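Local atomic coordinates of endo-beta-1,2-glucanase (Talaromyces funiculosus, PDB entry 6IMV), a protein that hydrolyses internal linkages of beta-1,2-glucans, acting as an endo-type glycoside hydrolase. Residues Ser81-Gln86 and Asp121-Thr126; Pro142-Thr145 and Asp150-Pro153. All blocks are in the same frame, centred on the assembly; numbering follows the deposited sequence.

Interaction 1 (S81-Q86 with D121-T126) and interaction 2 (P142-T145 with D150-P153) are a helix pair and a beta hairpin packed against each other, their centres about 12 Å apart. Three side-chain meetings join them: K82 CE lies 3.7 Å from W143 CH2, T126 CG2 lies 3.7 Å from L151 CG, and E83 OE2 lies 3.9 Å from F144 CZ. The first of these falls at the glucose pocket, whose lining includes both K82 and W143. Each contact thus holds a residue of the sugar site: K82 comes just before E83, which pairs with K123 of helix 112-133, and W143, which bonds the sugar itself, directly precedes strand 144-145, which opens the hairpin.

Interaction 1. Residues Ser81-Gln86 and Asp121-Thr126; sequences SKESLQ and DTKLQT
K123 reaches from helix 112-133 toward helix 80-94, meeting E83 and Q86 from the opposite direction, and its ammonium nitrogen carries nearly the whole contact. NZ donates to Q86 OE1 at 2.7 Å and to E83 OE1 at 2.8 Å, the second bond also being a salt bridge. The two acceptors are met differently: the carboxylate oxygen on its syn side, 30° out of plane, the amide oxygen from above the carbonyl plane. G56 O is a third acceptor. Late bends in the lysine chain (chi3 -67°, chi4 -57°) carry NZ between the two groups, while CD passes 3.4 Å from E83 OE1. The glutamate has two more partners, Y127 OH at OE1 and S58 OG at OE2. Q86, extended beyond CG, has NE2 bonded to Y90 OH, which fixes the turn of its amide. Were K123 replaced by a methionine, the buried E83 carboxylate would probably lose its charge mate and Q86 OE1 its donor. The contact is a buried helix-helix salt bridge, extended by an amide one turn along, within the helical part of what is probably an (alpha/alpha)6-barrel catalytic domain.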
ATOM      1  N   SER A  81      -0.093   7.380  -3.438  1.00 11.16           N
ATOM      2  CA  SER A  81      -0.145   6.129  -2.679  1.00 11.16           C
ATOM      3  C   SER A  81      -0.910   5.040  -3.454  1.00 11.57           C
ATOM      4  O   SER A  81      -0.463   3.884  -3.513  1.00 11.73           O
ATOM      5  CB  SER A  81      -0.752   6.381  -1.319  1.00 10.88           C
ATOM      6  OG  SER A  81      -1.874   7.250  -1.430  1.00 10.48           O
ATOM      7  N   LYS A  82      -2.042   5.397  -4.068  1.00 11.63           N
ATOM      8  CA  LYS A  82      -2.816   4.433  -4.882  1.00 12.02           C
ATOM      9  C   LYS A  82      -2.097   4.200  -6.220  1.00 11.73           C
ATOM     10  O   LYS A  82      -2.043   3.088  -6.726  1.00 12.10           O
ATOM     11  CB  LYS A  82      -4.255   4.910  -5.112  1.00 12.77           C
ATOM     12  CG  LYS A  82      -5.051   5.168  -3.836  1.00 13.69           C
ATOM     13  CD  LYS A  82      -4.971   6.594  -3.333  1.00 13.97           C
ATOM     14  CE  LYS A  82      -5.404   6.731  -1.888  1.00 14.85           C
ATOM     15  NZ  LYS A  82      -4.538   5.933  -0.982  1.00 15.55           N
ATOM     16  N   GLU A  83      -1.523   5.262  -6.779  1.00 11.03           N
ATOM     17  CA  GLU A  83      -0.661   5.160  -7.956  1.00 10.94           C
ATOM     18  C   GLU A  83       0.434   4.107  -7.738  1.00 10.62           C
ATOM     19  O   GLU A  83       0.723   3.342  -8.631  1.00 10.89           O
ATOM     20  CB  GLU A  83      -0.032   6.514  -8.275  1.00 10.79           C
ATOM     21  CG  GLU A  83      -1.026   7.545  -8.764  1.00 10.74           C
ATOM     22  CD  GLU A  83      -1.586   7.288 -10.148  1.00 10.85           C
ATOM     23  OE1 GLU A  83      -0.804   7.352 -11.122  1.00 10.94           O
ATOM     24  OE2 GLU A  83      -2.808   7.030 -10.249  1.00 11.27           O
ATOM     25  N   SER A  84       1.019   4.078  -6.538  1.00 10.63           N
ATOM     26  CA  SER A  84       2.107   3.157  -6.203  1.00 10.82           C
ATOM     27  C   SER A  84       1.628   1.702  -6.303  1.00 10.78           C
ATOM     28  O   SER A  84       2.375   0.854  -6.793  1.00 11.16           O
ATOM     29  CB  SER A  84       2.725   3.485  -4.850  1.00 10.63           C
ATOM     30  OG  SER A  84       1.974   2.922  -3.794  1.00 10.65           O
ATOM     31  N   LEU A  85       0.372   1.431  -5.912  1.00 10.96           N
ATOM     32  CA  LEU A  85      -0.183   0.074  -5.946  1.00 11.16           C
ATOM     33  C   LEU A  85      -0.418  -0.371  -7.398  1.00 11.35           C
ATOM     34  O   LEU A  85      -0.137  -1.519  -7.747  1.00 11.26           O
ATOM     35  CB  LEU A  85      -1.463   0.008  -5.113  1.00 11.41           C
ATOM     36  CG  LEU A  85      -1.266   0.187  -3.604  1.00 11.74           C
ATOM     37  CD1 LEU A  85      -2.604   0.296  -2.884  1.00 12.09           C
ATOM     38  CD2 LEU A  85      -0.440  -0.948  -3.012  1.00 11.98           C
ATOM     39  N   GLN A  86      -0.910   0.550  -8.227  1.00 11.27           N
ATOM     40  CA  GLN A  86      -1.178   0.307  -9.632  1.00 11.34           C
ATOM     41  C   GLN A  86       0.147   0.080 -10.376  1.00 11.57           C
ATOM     42  O   GLN A  86       0.284  -0.865 -11.153  1.00 11.72           O
ATOM     43  CB  GLN A  86      -1.957   1.495 -10.195  1.00 11.31           C
ATOM     44  CG  GLN A  86      -2.319   1.380 -11.666  1.00 11.13           C
ATOM     45  CD  GLN A  86      -2.995   2.633 -12.169  1.00 11.03           C
ATOM     46  OE1 GLN A  86      -2.895   3.698 -11.567  1.00 10.39           O
ATOM     47  NE2 GLN A  86      -3.684   2.514 -13.290  1.00 10.87           N
ATOM     48  N   ASP A 121       1.992   4.426 -20.376  1.00 16.43           N
ATOM     49  CA  ASP A 121       2.287   5.435 -21.381  1.00 17.25           C
ATOM     50  C   ASP A 121       1.279   6.582 -21.256  1.00 15.82           C
ATOM     51  O   ASP A 121       1.655   7.739 -21.136  1.00 16.27           O
ATOM     52  CB  ASP A 121       2.295   4.823 -22.781  1.00 19.42           C
ATOM     53  CG  ASP A 121       2.766   5.802 -23.847  1.00 22.14           C
ATOM     54  OD1 ASP A 121       2.273   6.924 -23.846  1.00 25.03           O
ATOM     55  OD2 ASP A 121       3.642   5.442 -24.643  1.00 27.23           O
ATOM     56  N   THR A 122      -0.010   6.237 -21.269  1.00 15.83           N
ATOM     57  CA  THR A 122      -1.087   7.218 -21.092  1.00 15.59           C
ATOM     58  C   THR A 122      -0.890   7.972 -19.771  1.00 15.08           C
ATOM     59  O   THR A 122      -1.013   9.193 -19.734  1.00 14.04           O
ATOM     60  CB  THR A 122      -2.467   6.551 -21.132  1.00 16.05           C
ATOM     61  OG1 THR A 122      -2.544   5.791 -22.336  1.00 16.77           O
ATOM     62  CG2 THR A 122      -3.611   7.535 -21.088  1.00 15.59           C
ATOM     63  N   LYS A 123      -0.582   7.227 -18.702  1.00 14.37           N
ATOM     64  CA  LYS A 123      -0.427   7.791 -17.347  1.00 13.81           C
ATOM     65  C   LYS A 123       0.681   8.845 -17.346  1.00 14.32           C
ATOM     66  O   LYS A 123       0.470   9.934 -16.821  1.00 13.57           O
ATOM     67  CB  LYS A 123      -0.115   6.697 -16.320  1.00 13.41           C
ATOM     68  CG  LYS A 123       0.161   7.188 -14.902  1.00 13.08           C
ATOM     69  CD  LYS A 123       0.662   6.101 -13.967  1.00 12.72           C
ATOM     70  CE  LYS A 123      -0.361   5.022 -13.671  1.00 12.49           C
ATOM     71  NZ  LYS A 123      -1.604   5.569 -13.087  1.00 12.47           N
ATOM     72  N   LEU A 124       1.841   8.516 -17.937  1.00 14.41           N
ATOM     73  CA  LEU A 124       2.985   9.426 -17.950  1.00 14.96           C
ATOM     74  C   LEU A 124       2.595  10.743 -18.634  1.00 15.04           C
ATOM     75  O   LEU A 124       2.951  11.816 -18.155  1.00 14.15           O
ATOM     76  CB  LEU A 124       4.175   8.787 -18.674  1.00 15.23           C
ATOM     77  CG  LEU A 124       5.435   9.660 -18.718  1.00 15.44           C
ATOM     78  CD1 LEU A 124       5.835  10.137 -17.321  1.00 15.91           C
ATOM     79  CD2 LEU A 124       6.587   8.923 -19.362  1.00 15.68           C
ATOM     80  N   GLN A 125       1.884  10.643 -19.764  1.00 15.57           N
ATOM     81  CA  GLN A 125       1.417  11.829 -20.495  1.00 16.08           C
ATOM     82  C   GLN A 125       0.642  12.746 -19.528  1.00 14.97           C
ATOM     83  O   GLN A 125       0.881  13.948 -19.487  1.00 13.70           O
ATOM     84  CB  GLN A 125       0.582  11.428 -21.715  1.00 17.54           C
ATOM     85  CG  GLN A 125       1.397  10.744 -22.801  1.00 19.42           C
ATOM     86  CD  GLN A 125       0.577  10.333 -24.000  1.00 20.97           C
ATOM     87  OE1 GLN A 125      -0.206  11.103 -24.540  1.00 24.09           O
ATOM     88  NE2 GLN A 125       0.771   9.102 -24.441  1.00 23.42           N
ATOM     89  N   THR A 126      -0.251  12.155 -18.721  1.00 14.30           N
ATOM     90  CA  THR A 126      -1.080  12.886 -17.768  1.00 14.09           C
ATOM     91  C   THR A 126      -0.221  13.530 -16.669  1.00 14.37           C
ATOM     92  O   THR A 126      -0.444  14.706 -16.312  1.00 14.81           O
ATOM     93  CB  THR A 126      -2.153  11.975 -17.167  1.00 14.49           C
ATOM     94  OG1 THR A 126      -2.866  11.378 -18.259  1.00 13.83           O
ATOM     95  CG2 THR A 126      -3.091  12.719 -16.244  1.00 14.56           C
TER

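Interaction 2. Residues Pro142-Thr145 and Asp150-Pro153; sequences PWFT and DLTP. With BGC (beta-D-glucopyranose), chain D.
T152 O receives the backbone N-H of T145 over 2.8 Å, in a nearly straight bond (167° at the hydrogen), and the same oxygen lies 3.2 Å from F144 CA in a CA-H...O contact. The T145-T152 pair is antiparallel and hydrogen-bonded; F144 and P153 form the next, non-hydrogen-bonded pair, and beside it P153 CA makes a bent CA-H...O contact with W143 O. T145 and T152 project from the same face of the hairpin, with T145 CB 3.6 Å from T152 OG1. Toward the turn, a water sits between T145 O and D150 O, near enough to bridge the two carbonyls where the strands part; D150 itself is turned outward, its OD1 in a salt bridge with R129.

These two short strands make a beta hairpin at the margin of an antiparallel sheet, which it joins through strand 71-78: F144 bonds by its backbone to S78. Under the hairpin, F144 takes the crowded position, with CG between the backbone N and the carbonyl carbon (chi1 52°), bringing its ring against L151. The leucine crosses it with both branches: CD2 meets CD1 of the F144 ring at 3.6 Å, and CD1 of L151 lies over one face, offset toward the rim. CD2 of L151 also comes within 3.5 Å of T145 O. At the other end P142 CG touches P153 CB at 4.1 Å, and F130 of helix 112-133 packs on both prolines.

W143 leads away from the hairpin to the sugar. Its NE1 donates to O4 of the bound glucose at 3.0 Å, almost perfectly straight (176°), so the indole offers its edge to the sugar, with C4 of the glucose in the ring plane; CZ2 runs 3.4 Å from O3. D165 OD1 provides this glucose with another hydrogen bond, and W157 meets the W143 ring at a shallow tilt.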
ATOM      1  N   PRO A 142      -0.001  15.884  -5.465  1.00 12.25           N
ATOM      2  CA  PRO A 142      -0.869  16.038  -4.305  1.00 12.58           C
ATOM      3  C   PRO A 142      -1.971  14.974  -4.401  1.00 12.53           C
ATOM      4  O   PRO A 142      -1.942  14.177  -5.314  1.00 12.51           O
ATOM      5  CB  PRO A 142      -1.443  17.439  -4.525  1.00 12.62           C
ATOM      6  CG  PRO A 142      -1.617  17.499  -6.019  1.00 12.43           C
ATOM      7  CD  PRO A 142      -0.405  16.771  -6.566  1.00 12.65           C
ATOM      8  N   TRP A 143      -2.932  14.987  -3.482  1.00 12.72           N
ATOM      9  CA  TRP A 143      -4.226  14.348  -3.754  1.00 13.23           C
ATOM     10  C   TRP A 143      -4.870  15.091  -4.930  1.00 13.40           C
ATOM     11  O   TRP A 143      -4.846  16.320  -4.968  1.00 14.62           O
ATOM     12  CB  TRP A 143      -5.126  14.358  -2.517  1.00 12.76           C
ATOM     13  CG  TRP A 143      -4.714  13.380  -1.464  1.00 12.66           C
ATOM     14  CD1 TRP A 143      -3.627  13.465  -0.645  1.00 12.86           C
ATOM     15  CD2 TRP A 143      -5.393  12.164  -1.102  1.00 12.83           C
ATOM     16  NE1 TRP A 143      -3.585  12.390   0.200  1.00 12.64           N
ATOM     17  CE2 TRP A 143      -4.651  11.572  -0.060  1.00 12.63           C
ATOM     18  CE3 TRP A 143      -6.554  11.522  -1.551  1.00 12.69           C
ATOM     19  CZ2 TRP A 143      -5.022  10.362   0.525  1.00 12.66           C
ATOM     20  CZ3 TRP A 143      -6.923  10.327  -0.969  1.00 12.86           C
ATOM     21  CH2 TRP A 143      -6.165   9.758   0.055  1.00 12.91           C
ATOM     22  N   PHE A 144      -5.397  14.339  -5.893  1.00 13.39           N
ATOM     23  CA  PHE A 144      -5.820  14.888  -7.178  1.00 13.18           C
ATOM     24  C   PHE A 144      -7.189  14.329  -7.575  1.00 13.16           C
ATOM     25  O   PHE A 144      -7.589  13.255  -7.139  1.00 12.93           O
ATOM     26  CB  PHE A 144      -4.795  14.577  -8.275  1.00 13.12           C
ATOM     27  CG  PHE A 144      -4.404  13.125  -8.395  1.00 12.95           C
ATOM     28  CD1 PHE A 144      -5.221  12.215  -9.056  1.00 13.05           C
ATOM     29  CD2 PHE A 144      -3.210  12.670  -7.861  1.00 12.94           C
ATOM     30  CE1 PHE A 144      -4.855  10.881  -9.157  1.00 12.82           C
ATOM     31  CE2 PHE A 144      -2.836  11.339  -7.981  1.00 13.14           C
ATOM     32  CZ  PHE A 144      -3.660  10.444  -8.629  1.00 12.89           C
ATOM     33  N   THR A 145      -7.867  15.085  -8.443  1.00 13.49           N
ATOM     34  CA  THR A 145      -9.095  14.695  -9.096  1.00 13.54           C
ATOM     35  C   THR A 145      -8.724  14.124 -10.466  1.00 13.23           C
ATOM     36  O   THR A 145      -8.064  14.800 -11.241  1.00 13.63           O
ATOM     37  CB  THR A 145     -10.045  15.895  -9.217  1.00 13.70           C
ATOM     38  OG1 THR A 145     -10.326  16.382  -7.902  1.00 14.44           O
ATOM     39  CG2 THR A 145     -11.331  15.559  -9.937  1.00 13.48           C
ATOM     40  N   ASP A 150      -7.417  16.058 -17.670  1.00 16.20           N
ATOM     41  CA  ASP A 150      -6.295  16.666 -16.966  1.00 16.58           C
ATOM     42  C   ASP A 150      -6.531  16.586 -15.457  1.00 15.58           C
ATOM     43  O   ASP A 150      -7.616  16.870 -14.991  1.00 16.61           O
ATOM     44  CB  ASP A 150      -6.087  18.128 -17.365  1.00 17.45           C
ATOM     45  CG  ASP A 150      -5.482  18.328 -18.742  1.00 18.71           C
ATOM     46  OD1 ASP A 150      -5.220  17.330 -19.429  1.00 18.55           O
ATOM     47  OD2 ASP A 150      -5.239  19.493 -19.097  1.00 22.67           O
ATOM     48  N   LEU A 151      -5.474  16.246 -14.713  1.00 14.74           N
ATOM     49  CA  LEU A 151      -5.469  16.282 -13.260  1.00 14.10           C
ATOM     50  C   LEU A 151      -5.590  17.725 -12.757  1.00 14.46           C
ATOM     51  O   LEU A 151      -5.002  18.655 -13.323  1.00 14.57           O
ATOM     52  CB  LEU A 151      -4.167  15.683 -12.725  1.00 13.66           C
ATOM     53  CG  LEU A 151      -3.947  14.191 -12.964  1.00 13.34           C
ATOM     54  CD1 LEU A 151      -2.674  13.723 -12.283  1.00 13.08           C
ATOM     55  CD2 LEU A 151      -5.143  13.375 -12.515  1.00 13.20           C
ATOM     56  N   THR A 152      -6.332  17.858 -11.657  1.00 14.29           N
ATOM     57  CA  THR A 152      -6.307  19.017 -10.782  1.00 14.49           C
ATOM     58  C   THR A 152      -6.071  18.528  -9.355  1.00 14.46           C
ATOM     59  O   THR A 152      -6.470  17.420  -9.003  1.00 13.85           O
ATOM     60  CB  THR A 152      -7.613  19.820 -10.877  1.00 13.92           C
ATOM     61  OG1 THR A 152      -8.698  18.969 -10.517  1.00 13.44           O
ATOM     62  CG2 THR A 152      -7.848  20.380 -12.264  1.00 14.30           C
ATOM     63  N   PRO A 153      -5.444  19.336  -8.478  1.00 14.56           N
ATOM     64  CA  PRO A 153      -5.450  19.020  -7.054  1.00 14.98           C
ATOM     65  C   PRO A 153      -6.908  18.965  -6.570  1.00 15.69           C
ATOM     66  O   PRO A 153      -7.754  19.693  -7.093  1.00 15.03           O
ATOM     67  CB  PRO A 153      -4.678  20.181  -6.406  1.00 14.82           C
ATOM     68  CG  PRO A 153      -3.909  20.830  -7.551  1.00 15.24           C
ATOM     69  CD  PRO A 153      -4.745  20.596  -8.792  1.00 14.57           C
TER
HETATM   70  C2  BGC D   2      -1.718   9.208   4.662  1.00 17.05           C
HETATM   71  C3  BGC D   2      -1.498   9.877   3.309  1.00 17.00           C
HETATM   72  C4  BGC D   2      -1.736  11.379   3.423  1.00 16.65           C
HETATM   73  C5  BGC D   2      -0.823  11.931   4.517  1.00 17.02           C
HETATM   74  C6  BGC D   2      -0.954  13.414   4.783  1.00 16.85           C
HETATM   75  C1  BGC D   2      -0.857   9.883   5.715  1.00 16.78           C
HETATM   76  O2  BGC D   2      -1.311   7.847   4.608  1.00 17.55           O
HETATM   77  O3  BGC D   2      -2.370   9.343   2.319  1.00 16.79           O
HETATM   78  O4  BGC D   2      -1.434  11.996   2.181  1.00 16.26           O
HETATM   79  O5  BGC D   2      -1.095  11.279   5.750  1.00 17.18           O
HETATM   80  O6  BGC D   2      -2.283  13.698   5.156  1.00 17.90           O
HETATM   81  O   HOH W   1      -9.416  15.427 -13.352  1.00 10.56           O